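Local coordinates for protein tyrocidine synthase 3 (Brevibacillus parabrevis, PDB 4MRT) that probably carries amino acid or peptide intermediates on a phosphopantetheine arm, as a carrier domain of a nonribosomal peptide synthetase, at residues Ser16-Ile21 against Arg56-Glu61; Glu23-Val28 against Ala47-Ala52; Ala52-His55 against Glu61-Leu64. The protein carries 1 engineered substitution. One frame throughout, in Å; residues are numbered along the deposited sequence.

How the contacts relate
Helix 44-58 supplies one side of all three contacts, and their chemistry changes along its length. In contacts 1 and 2 its partner is helix 13-26; in contact 3 it is the loop that follows helix 44-58 itself. All three are only partly buried, with Leu18, Val50, Val54 and Leu62 on the buried side and Glu57 and Glu61 exposed. Contact 2, nested along the chain inside contact 1, is wholly apolar, one valine against an alanine and another valine. Contact 1, on the same helix pair, is mixed, a tyrosine packing beside a long salt bridge. Contact 3 divides likewise, a valine-leucine pair inside and a histidine-glutamate approach outside. Leu18 and Val54 pack together, joining contacts 1 and 3.

Contact 1. Residues Ser16-Ile21 against Arg56-Glu61; sequences SKLAEI and REYQVE
With CG trans to the backbone N in both residues (chi1 -177° in Lys17, -173° in Glu57), the two side chains reach across the gap between their helices and meet at about a right angle. Glu57 then bends at chi2 (62°), which sets OE1 3.0 Å from Lys17 CE. The ammonium itself lies farther off, NZ to Glu57 OE1 being 3.9 Å, so the salt bridge is a long one, and the carboxylate lies closer to the lysine CE methylene than to its ammonium. Tyr58 meets the same lysine nearer its backbone. Its OH abuts the base of the lysine chain, 3.4 Å from Lys17 CB, while Glu57 CG sits over one face of the Tyr58 ring, toward the rim. Leu18 CD2 comes obliquely to Tyr58 CE2 at 4.4 Å. An alanine in place of Lys17 would probably leave the Glu57 carboxylate without its positive mate and strip the tyrosine hydroxyl end of its methylene neighbour CG. The contact joins helix 13-26 to the last turn of helix 44-58, and helix 73-81 closes in on it, through Ile73 and Ala77 against Leu18 and Val80 against Tyr58.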
ATOM      1  N   SER A  16      26.632  -4.167  -0.491  1.00 28.63           N
ATOM      2  CA  SER A  16      26.744  -3.581  -1.823  1.00 30.58           C
ATOM      3  C   SER A  16      25.798  -4.274  -2.793  1.00 29.79           C
ATOM      4  O   SER A  16      25.152  -3.604  -3.582  1.00 29.20           O
ATOM      5  CB  SER A  16      28.195  -3.580  -2.347  1.00 32.89           C
ATOM      6  OG  SER A  16      28.930  -4.650  -1.788  1.00 36.47           O
ATOM      7  N   LYS A  17      25.690  -5.593  -2.690  1.00 28.96           N
ATOM      8  CA  LYS A  17      24.815  -6.374  -3.538  1.00 31.44           C
ATOM      9  C   LYS A  17      23.337  -6.033  -3.292  1.00 32.98           C
ATOM     10  O   LYS A  17      22.581  -5.791  -4.229  1.00 33.65           O
ATOM     11  CB  LYS A  17      25.069  -7.869  -3.298  1.00 31.77           C
ATOM     12  CG  LYS A  17      24.272  -8.807  -4.175  1.00 34.15           C
ATOM     13  CD  LYS A  17      24.400  -8.398  -5.637  1.00 39.51           C
ATOM     14  CE  LYS A  17      24.407  -9.588  -6.584  1.00 43.11           C
ATOM     15  NZ  LYS A  17      25.419  -9.394  -7.664  1.00 43.97           N
ATOM     16  N   LEU A  18      22.950  -5.986  -2.022  1.00 32.14           N
ATOM     17  CA  LEU A  18      21.617  -5.559  -1.643  1.00 32.30           C
ATOM     18  C   LEU A  18      21.314  -4.149  -2.131  1.00 32.22           C
ATOM     19  O   LEU A  18      20.179  -3.850  -2.518  1.00 30.52           O
ATOM     20  CB  LEU A  18      21.457  -5.628  -0.123  1.00 30.24           C
ATOM     21  CG  LEU A  18      21.355  -7.043   0.434  1.00 30.56           C
ATOM     22  CD1 LEU A  18      21.231  -7.021   1.952  1.00 30.66           C
ATOM     23  CD2 LEU A  18      20.194  -7.792  -0.205  1.00 31.77           C
ATOM     24  N   ALA A  19      22.327  -3.283  -2.102  1.00 31.51           N
ATOM     25  CA  ALA A  19      22.183  -1.936  -2.651  1.00 30.61           C
ATOM     26  C   ALA A  19      21.919  -2.026  -4.134  1.00 31.78           C
ATOM     27  O   ALA A  19      21.097  -1.275  -4.651  1.00 30.04           O
ATOM     28  CB  ALA A  19      23.408  -1.083  -2.373  1.00 29.79           C
ATOM     29  N   GLU A  20      22.583  -2.965  -4.812  1.00 34.38           N
ATOM     30  CA  GLU A  20      22.439  -3.099  -6.265  1.00 36.55           C
ATOM     31  C   GLU A  20      21.051  -3.637  -6.570  1.00 32.43           C
ATOM     32  O   GLU A  20      20.378  -3.196  -7.503  1.00 30.30           O
ATOM     33  CB  GLU A  20      23.507  -4.015  -6.894  1.00 40.74           C
ATOM     34  CG  GLU A  20      24.991  -3.709  -6.618  1.00 45.82           C
ATOM     35  CD  GLU A  20      25.355  -2.238  -6.385  1.00 51.82           C
ATOM     36  OE1 GLU A  20      24.865  -1.356  -7.130  1.00 57.82           O
ATOM     37  OE2 GLU A  20      26.180  -1.960  -5.469  1.00 49.94           O
ATOM     38  N   ILE A  21      20.623  -4.599  -5.771  1.00 28.37           N
ATOM     39  CA  ILE A  21      19.270  -5.110  -5.880  1.00 28.14           C
ATOM     40  C   ILE A  21      18.219  -3.992  -5.677  1.00 26.24           C
ATOM     41  O   ILE A  21      17.283  -3.854  -6.468  1.00 25.64           O
ATOM     42  CB  ILE A  21      19.037  -6.256  -4.881  1.00 28.24           C
ATOM     43  CG1 ILE A  21      19.830  -7.486  -5.324  1.00 29.23           C
ATOM     44  CG2 ILE A  21      17.556  -6.578  -4.790  1.00 27.30           C
ATOM     45  CD1 ILE A  21      19.940  -8.596  -4.295  1.00 30.19           C
ATOM     46  N   ARG A  56      16.859 -15.545  -4.685  1.00 45.51           N
ATOM     47  CA  ARG A  56      17.607 -15.930  -5.877  1.00 47.34           C
ATOM     48  C   ARG A  56      19.121 -15.770  -5.693  1.00 48.44           C
ATOM     49  O   ARG A  56      19.908 -16.573  -6.196  1.00 48.34           O
ATOM     50  CB  ARG A  56      17.132 -15.109  -7.077  1.00 50.82           C
ATOM     51  CG  ARG A  56      18.047 -15.171  -8.293  1.00 55.93           C
ATOM     52  CD  ARG A  56      17.392 -14.612  -9.551  1.00 57.99           C
ATOM     53  NE  ARG A  56      16.437 -13.541  -9.250  1.00 60.33           N
ATOM     54  CZ  ARG A  56      15.149 -13.528  -9.606  1.00 65.36           C
ATOM     55  NH1 ARG A  56      14.616 -14.517 -10.325  1.00 65.43           N
ATOM     56  NH2 ARG A  56      14.386 -12.495  -9.255  1.00 68.42           N
ATOM     57  N   GLU A  57      19.524 -14.729  -4.976  1.00 45.81           N
ATOM     58  CA  GLU A  57      20.929 -14.459  -4.757  1.00 45.71           C
ATOM     59  C   GLU A  57      21.516 -15.333  -3.652  1.00 44.46           C
ATOM     60  O   GLU A  57      22.579 -15.903  -3.827  1.00 42.57           O
ATOM     61  CB  GLU A  57      21.147 -12.982  -4.431  1.00 47.42           C
ATOM     62  CG  GLU A  57      22.608 -12.562  -4.359  1.00 49.51           C
ATOM     63  CD  GLU A  57      23.344 -12.735  -5.679  1.00 50.61           C
ATOM     64  OE1 GLU A  57      22.883 -12.171  -6.697  1.00 48.29           O
ATOM     65  OE2 GLU A  57      24.394 -13.422  -5.695  1.00 53.79           O
ATOM     66  N   TYR A  58      20.825 -15.446  -2.525  1.00 43.26           N
ATOM     67  CA  TYR A  58      21.410 -16.042  -1.338  1.00 42.19           C
ATOM     68  C   TYR A  58      20.690 -17.278  -0.818  1.00 42.36           C
ATOM     69  O   TYR A  58      21.026 -17.759   0.252  1.00 42.71           O
ATOM     70  CB  TYR A  58      21.425 -15.022  -0.205  1.00 42.11           C
ATOM     71  CG  TYR A  58      22.263 -13.798  -0.441  1.00 41.72           C
ATOM     72  CD1 TYR A  58      23.643 -13.809  -0.219  1.00 40.50           C
ATOM     73  CD2 TYR A  58      21.674 -12.615  -0.847  1.00 39.30           C
ATOM     74  CE1 TYR A  58      24.410 -12.665  -0.420  1.00 41.17           C
ATOM     75  CE2 TYR A  58      22.422 -11.478  -1.046  1.00 40.54           C
ATOM     76  CZ  TYR A  58      23.787 -11.495  -0.834  1.00 41.15           C
ATOM     77  OH  TYR A  58      24.495 -10.328  -1.044  1.00 40.37           O
ATOM     78  N   GLN A  59      19.699 -17.783  -1.544  1.00 44.12           N
ATOM     79  CA  GLN A  59      18.866 -18.901  -1.052  1.00 46.29           C
ATOM     80  C   GLN A  59      18.308 -18.643   0.340  1.00 44.90           C
ATOM     81  O   GLN A  59      18.097 -19.598   1.106  1.00 44.23           O
ATOM     82  CB  GLN A  59      19.640 -20.235  -1.040  1.00 47.97           C
ATOM     83  CG  GLN A  59      20.661 -20.418  -2.151  1.00 50.12           C
ATOM     84  CD  GLN A  59      20.135 -20.015  -3.511  1.00 49.18           C
ATOM     85  OE1 GLN A  59      18.932 -20.078  -3.777  1.00 49.26           O
ATOM     86  NE2 GLN A  59      21.038 -19.583  -4.381  1.00 48.54           N
ATOM     87  N   VAL A  60      18.069 -17.368   0.663  1.00 43.37           N
ATOM     88  CA  VAL A  60      17.536 -16.981   1.965  1.00 44.31           C
ATOM     89  C   VAL A  60      16.104 -16.459   1.808  1.00 42.19           C
ATOM     90  O   VAL A  60      15.811 -15.631   0.944  1.00 41.36           O
ATOM     91  CB  VAL A  60      18.409 -15.910   2.661  1.00 46.60           C
ATOM     92  CG1 VAL A  60      17.779 -15.467   3.986  1.00 47.08           C
ATOM     93  CG2 VAL A  60      19.820 -16.435   2.889  1.00 48.35           C
ATOM     94  N   GLU A  61      15.231 -16.972   2.660  1.00 41.78           N
ATOM     95  CA  GLU A  61      13.842 -16.561   2.721  1.00 43.46           C
ATOM     96  C   GLU A  61      13.792 -15.282   3.532  1.00 39.01           C
ATOM     97  O   GLU A  61      14.071 -15.299   4.727  1.00 38.29           O
ATOM     98  CB  GLU A  61      13.009 -17.637   3.422  1.00 47.24           C
ATOM     99  CG  GLU A  61      11.533 -17.604   3.073  1.00 52.66           C
ATOM    100  CD  GLU A  61      11.189 -18.525   1.913  1.00 57.60           C
ATOM    101  OE1 GLU A  61      10.099 -19.137   1.950  1.00 61.99           O
ATOM    102  OE2 GLU A  61      12.005 -18.643   0.968  1.00 60.10           O
TER

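Contact 2. Residues Glu23-Val28 against Ala47-Ala52; sequences ERVLGV and AMAVAA
Val25 presses a single methyl, CG1, against helix 44-58, overlapping both Ala49 and Val50. The nearer approach is to Val50 CG2, 4.0 Å from Val25 CG1; Ala49 CB stands 4.2 Å from that same CG1. These two methyls of helix 44-58 are 5.4 Å apart, Ala49 CB to Val50 CG2, so Val25 CG1 rests against both methyls at once. Rotation about the CA-CB bond decides which branch does the work: CG1 lies trans to the valine N (chi1 168°) and is carried out toward helix 44-58. Val50 adopts the same rotamer, yet there it is the other branch, CG2, placed beside its own backbone N, that faces the contact, and the two valine side chains cross at about a right angle.

The backbones come close here. Val25 CA and Val50 CA are 6.9 Å apart, a separation consistent with the small side chain of Ala49. No hydrogen bond spans the interface, which relies on the fit of aliphatic groups alone. Helix 13-26 ends just beyond it: Gly27 takes up a positive phi (64°), and Val28 N turns back to bond with Glu23 O at 3.3 Å.

Around these residues, Phe37 and Leu67 bear on Val50, while Lys46 packs on Val25. The side chain of Val25 is about 12 Å from the bound coenzyme A, whose pocket includes His43, just before helix 44-58, and Ala44, its first residue. Close apolar packing of this kind between the first long helix and the helix that begins at the coenzyme A pocket is in keeping with the small helical-bundle fold of phosphopantetheine-binding carrier proteins.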
ATOM      1  N   GLU A  23      18.602  -0.692  -5.887  1.00 26.63           N
ATOM      2  CA  GLU A  23      18.751   0.310  -6.951  1.00 28.27           C
ATOM      3  C   GLU A  23      18.030  -0.110  -8.222  1.00 27.52           C
ATOM      4  O   GLU A  23      17.365   0.687  -8.872  1.00 28.23           O
ATOM      5  CB  GLU A  23      20.243   0.562  -7.237  1.00 30.40           C
ATOM      6  CG  GLU A  23      20.915   1.356  -6.132  1.00 32.88           C
ATOM      7  CD  GLU A  23      22.429   1.431  -6.255  1.00 34.91           C
ATOM      8  OE1 GLU A  23      23.044   2.119  -5.412  1.00 34.49           O
ATOM      9  OE2 GLU A  23      22.992   0.805  -7.184  1.00 37.60           O
ATOM     10  N   ARG A  24      18.170  -1.379  -8.560  1.00 28.47           N
ATOM     11  CA  ARG A  24      17.540  -1.953  -9.732  1.00 31.45           C
ATOM     12  C   ARG A  24      16.016  -2.056  -9.575  1.00 30.47           C
ATOM     13  O   ARG A  24      15.279  -1.824 -10.528  1.00 28.53           O
ATOM     14  CB  ARG A  24      18.183  -3.326  -9.977  1.00 36.98           C
ATOM     15  CG  ARG A  24      17.328  -4.450 -10.532  1.00 40.10           C
ATOM     16  CD  ARG A  24      17.911  -5.766 -10.037  1.00 44.83           C
ATOM     17  NE  ARG A  24      19.358  -5.836 -10.291  1.00 48.96           N
ATOM     18  CZ  ARG A  24      20.236  -6.554  -9.586  1.00 51.86           C
ATOM     19  NH1 ARG A  24      19.851  -7.288  -8.550  1.00 53.17           N
ATOM     20  NH2 ARG A  24      21.523  -6.541  -9.916  1.00 51.80           N
ATOM     21  N   VAL A  25      15.556  -2.412  -8.371  1.00 28.02           N
ATOM     22  CA  VAL A  25      14.123  -2.525  -8.081  1.00 25.77           C
ATOM     23  C   VAL A  25      13.501  -1.126  -8.057  1.00 22.95           C
ATOM     24  O   VAL A  25      12.469  -0.894  -8.668  1.00 23.87           O
ATOM     25  CB  VAL A  25      13.873  -3.337  -6.778  1.00 26.41           C
ATOM     26  CG1 VAL A  25      12.423  -3.226  -6.294  1.00 28.98           C
ATOM     27  CG2 VAL A  25      14.188  -4.799  -7.002  1.00 27.05           C
ATOM     28  N   LEU A  26      14.160  -0.181  -7.406  1.00 22.27           N
ATOM     29  CA  LEU A  26      13.622   1.152  -7.227  1.00 22.86           C
ATOM     30  C   LEU A  26      13.928   2.159  -8.347  1.00 23.52           C
ATOM     31  O   LEU A  26      13.315   3.226  -8.398  1.00 24.73           O
ATOM     32  CB  LEU A  26      14.129   1.720  -5.913  1.00 23.20           C
ATOM     33  CG  LEU A  26      13.804   0.921  -4.657  1.00 23.79           C
ATOM     34  CD1 LEU A  26      14.597   1.435  -3.480  1.00 23.92           C
ATOM     35  CD2 LEU A  26      12.313   0.973  -4.384  1.00 24.32           C
ATOM     36  N   GLY A  27      14.877   1.854  -9.228  1.00 24.72           N
ATOM     37  CA  GLY A  27      15.295   2.824 -10.274  1.00 23.76           C
ATOM     38  C   GLY A  27      15.925   4.072  -9.694  1.00 25.96           C
ATOM     39  O   GLY A  27      15.667   5.192 -10.156  1.00 27.55           O
ATOM     40  N   VAL A  28      16.725   3.900  -8.642  1.00 27.89           N
ATOM     41  CA  VAL A  28      17.394   5.033  -8.015  1.00 29.70           C
ATOM     42  C   VAL A  28      18.824   4.611  -7.765  1.00 30.57           C
ATOM     43  O   VAL A  28      19.103   3.435  -7.533  1.00 33.90           O
ATOM     44  CB  VAL A  28      16.702   5.556  -6.708  1.00 30.89           C
ATOM     45  CG1 VAL A  28      15.218   5.198  -6.664  1.00 30.82           C
ATOM     46  CG2 VAL A  28      17.395   5.074  -5.444  1.00 30.25           C
ATOM     47  N   ALA A  47       8.786  -4.350  -2.408  1.00 19.95           N
ATOM     48  CA  ALA A  47       9.343  -5.147  -1.315  1.00 19.36           C
ATOM     49  C   ALA A  47       9.331  -6.635  -1.691  1.00 20.89           C
ATOM     50  O   ALA A  47      10.262  -7.354  -1.331  1.00 19.45           O
ATOM     51  CB  ALA A  47       8.581  -4.900  -0.007  1.00 18.79           C
ATOM     52  N   MET A  48       8.297  -7.081  -2.435  1.00 22.25           N
ATOM     53  CA  MET A  48       8.172  -8.499  -2.851  1.00 23.27           C
ATOM     54  C   MET A  48       9.298  -8.828  -3.827  1.00 23.14           C
ATOM     55  O   MET A  48       9.908  -9.869  -3.720  1.00 21.61           O
ATOM     56  CB  MET A  48       6.869  -8.835  -3.592  1.00 23.64           C
ATOM     57  CG  MET A  48       5.540  -8.485  -2.946  1.00 25.83           C
ATOM     58  SD  MET A  48       5.360  -9.132  -1.288  1.00 28.64           S
ATOM     59  CE  MET A  48       5.895  -7.674  -0.416  1.00 31.68           C
ATOM     60  N   ALA A  49       9.481  -7.958  -4.816  1.00 22.65           N
ATOM     61  CA  ALA A  49      10.580  -8.073  -5.759  1.00 24.08           C
ATOM     62  C   ALA A  49      11.913  -8.099  -5.031  1.00 24.98           C
ATOM     63  O   ALA A  49      12.783  -8.890  -5.395  1.00 26.11           O
ATOM     64  CB  ALA A  49      10.558  -6.931  -6.760  1.00 23.76           C
ATOM     65  N   VAL A  50      12.091  -7.256  -4.015  1.00 23.44           N
ATOM     66  CA  VAL A  50      13.322  -7.316  -3.213  1.00 23.25           C
ATOM     67  C   VAL A  50      13.518  -8.687  -2.570  1.00 24.17           C
ATOM     68  O   VAL A  50      14.623  -9.234  -2.639  1.00 23.84           O
ATOM     69  CB  VAL A  50      13.420  -6.209  -2.140  1.00 22.97           C
ATOM     70  CG1 VAL A  50      14.561  -6.477  -1.149  1.00 23.78           C
ATOM     71  CG2 VAL A  50      13.618  -4.863  -2.795  1.00 22.53           C
ATOM     72  N   ALA A  51      12.471  -9.227  -1.940  1.00 24.82           N
ATOM     73  CA  ALA A  51      12.526 -10.536  -1.290  1.00 26.00           C
ATOM     74  C   ALA A  51      12.755 -11.693  -2.280  1.00 27.73           C
ATOM     75  O   ALA A  51      13.498 -12.641  -1.992  1.00 30.33           O
ATOM     76  CB  ALA A  51      11.252 -10.771  -0.485  1.00 26.17           C
ATOM     77  N   ALA A  52      12.129 -11.620  -3.450  1.00 29.51           N
ATOM     78  CA  ALA A  52      12.393 -12.610  -4.505  1.00 30.46           C
ATOM     79  C   ALA A  52      13.887 -12.644  -4.933  1.00 31.78           C
ATOM     80  O   ALA A  52      14.473 -13.722  -5.107  1.00 30.60           O
ATOM     81  CB  ALA A  52      11.502 -12.358  -5.706  1.00 30.74           C
TER

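Contact 3. Residues Ala52-His55 against Glu61-Leu64; sequences AQVH and ELPL
Val54 and Leu62 form the apolar half of the contact. Both are buried, and they meet methyl to methyl, Val54 CG2 lying 4.2 Å from Leu62 CD2, with their side chains crossing at about a right angle. Leu62 sends its CG trans to the backbone N (chi1 177°), which extends the isobutyl group from the loop toward the helix. The backbones are 7.0 Å apart here, measured from Val54 CA to Leu62 CA.

The polar half is made by His55 and Glu61, where the loop runs nearer the helix, before it draws away at Leu62, with 5.7 Å between His55 CA and Glu61 CA. The glutamate starts out pointing away from the helix, but a bend at chi2 (93°) swings its carboxylate back to the imidazole. OE2 of Glu61 is 3.3 Å from His55 CD2 and 3.6 Å from His55 NE2, approaching the ring obliquely, and the ring and carboxylate planes stand 60° apart. This is not a hydrogen bond; a protonated imidazole might still gain some electrostatic attraction from the negative group beside it.

A backbone carbonyl bridges the halves, Val60 O lying against both His55 CB and Val54 CG1. The loop thus folds back along the helix it has just left, and Pro63 then occupies the N-cap position of helix 64-69. On the inner side, helix 73-81 sets Val80 on Val54 and Leu76 and Tyr79 on Leu62, while Leu18 of helix 13-26 also reaches Val54; on the outer side, His55 touches a basic side chain of another protein chain.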
ATOM      1  N   ALA A  52      12.129 -11.620  -3.450  1.00 29.51           N
ATOM      2  CA  ALA A  52      12.393 -12.610  -4.505  1.00 30.46           C
ATOM      3  C   ALA A  52      13.887 -12.644  -4.933  1.00 31.78           C
ATOM      4  O   ALA A  52      14.473 -13.722  -5.107  1.00 30.60           O
ATOM      5  CB  ALA A  52      11.502 -12.358  -5.706  1.00 30.74           C
ATOM      6  N   GLN A  53      14.496 -11.476  -5.084  1.00 30.94           N
ATOM      7  CA  GLN A  53      15.881 -11.404  -5.549  1.00 34.14           C
ATOM      8  C   GLN A  53      16.884 -11.770  -4.454  1.00 34.95           C
ATOM      9  O   GLN A  53      17.988 -12.218  -4.765  1.00 35.42           O
ATOM     10  CB  GLN A  53      16.201 -10.026  -6.121  1.00 34.09           C
ATOM     11  CG  GLN A  53      15.087  -9.519  -7.005  1.00 36.53           C
ATOM     12  CD  GLN A  53      15.530  -8.639  -8.135  1.00 38.68           C
ATOM     13  OE1 GLN A  53      14.767  -8.399  -9.070  1.00 39.67           O
ATOM     14  NE2 GLN A  53      16.752  -8.143  -8.063  1.00 39.79           N
ATOM     15  N   VAL A  54      16.514 -11.577  -3.187  1.00 33.75           N
ATOM     16  CA  VAL A  54      17.354 -12.046  -2.078  1.00 34.84           C
ATOM     17  C   VAL A  54      17.366 -13.577  -2.042  1.00 36.76           C
ATOM     18  O   VAL A  54      18.401 -14.174  -1.794  1.00 37.34           O
ATOM     19  CB  VAL A  54      16.898 -11.472  -0.719  1.00 33.46           C
ATOM     20  CG1 VAL A  54      17.460 -12.270   0.460  1.00 33.07           C
ATOM     21  CG2 VAL A  54      17.300 -10.017  -0.602  1.00 32.83           C
ATOM     22  N   HIS A  55      16.222 -14.206  -2.296  1.00 39.43           N
ATOM     23  CA  HIS A  55      16.171 -15.663  -2.355  1.00 42.61           C
ATOM     24  C   HIS A  55      16.956 -16.211  -3.541  1.00 43.28           C
ATOM     25  O   HIS A  55      17.624 -17.222  -3.415  1.00 45.04           O
ATOM     26  CB  HIS A  55      14.738 -16.182  -2.433  1.00 43.36           C
ATOM     27  CG  HIS A  55      14.631 -17.662  -2.221  1.00 44.66           C
ATOM     28  ND1 HIS A  55      14.596 -18.564  -3.261  1.00 44.16           N
ATOM     29  CD2 HIS A  55      14.578 -18.397  -1.084  1.00 45.79           C
ATOM     30  CE1 HIS A  55      14.508 -19.789  -2.774  1.00 44.83           C
ATOM     31  NE2 HIS A  55      14.496 -19.715  -1.456  1.00 45.20           N
ATOM     32  N   GLU A  61      15.231 -16.972   2.660  1.00 41.78           N
ATOM     33  CA  GLU A  61      13.842 -16.561   2.721  1.00 43.46           C
ATOM     34  C   GLU A  61      13.792 -15.282   3.532  1.00 39.01           C
ATOM     35  O   GLU A  61      14.071 -15.299   4.727  1.00 38.29           O
ATOM     36  CB  GLU A  61      13.009 -17.637   3.422  1.00 47.24           C
ATOM     37  CG  GLU A  61      11.533 -17.604   3.073  1.00 52.66           C
ATOM     38  CD  GLU A  61      11.189 -18.525   1.913  1.00 57.60           C
ATOM     39  OE1 GLU A  61      10.099 -19.137   1.950  1.00 61.99           O
ATOM     40  OE2 GLU A  61      12.005 -18.643   0.968  1.00 60.10           O
ATOM     41  N   LEU A  62      13.469 -14.168   2.883  1.00 35.35           N
ATOM     42  CA  LEU A  62      13.323 -12.896   3.588  1.00 32.58           C
ATOM     43  C   LEU A  62      11.846 -12.674   3.908  1.00 31.20           C
ATOM     44  O   LEU A  62      11.086 -12.256   3.033  1.00 29.80           O
ATOM     45  CB  LEU A  62      13.853 -11.747   2.729  1.00 32.50           C
ATOM     46  CG  LEU A  62      13.740 -10.320   3.257  1.00 32.50           C
ATOM     47  CD1 LEU A  62      14.345 -10.229   4.644  1.00 33.13           C
ATOM     48  CD2 LEU A  62      14.416  -9.337   2.311  1.00 34.18           C
ATOM     49  N   PRO A  63      11.428 -12.941   5.165  1.00 30.18           N
ATOM     50  CA  PRO A  63      10.025 -12.676   5.462  1.00 26.34           C
ATOM     51  C   PRO A  63       9.741 -11.189   5.282  1.00 24.86           C
ATOM     52  O   PRO A  63      10.574 -10.337   5.586  1.00 23.29           O
ATOM     53  CB  PRO A  63       9.879 -13.119   6.927  1.00 26.86           C
ATOM     54  CG  PRO A  63      11.046 -14.036   7.172  1.00 27.47           C
ATOM     55  CD  PRO A  63      12.147 -13.414   6.359  1.00 28.83           C
ATOM     56  N   LEU A  64       8.584 -10.876   4.731  1.00 24.07           N
ATOM     57  CA  LEU A  64       8.273  -9.498   4.429  1.00 23.62           C
ATOM     58  C   LEU A  64       8.212  -8.644   5.669  1.00 23.97           C
ATOM     59  O   LEU A  64       8.632  -7.488   5.634  1.00 26.08           O
ATOM     60  CB  LEU A  64       6.997  -9.394   3.615  1.00 22.68           C
ATOM     61  CG  LEU A  64       7.189  -9.527   2.100  1.00 24.01           C
ATOM     62  CD1 LEU A  64       8.170  -8.494   1.572  1.00 23.89           C
ATOM     63  CD2 LEU A  64       7.627 -10.916   1.671  1.00 23.21           C
TER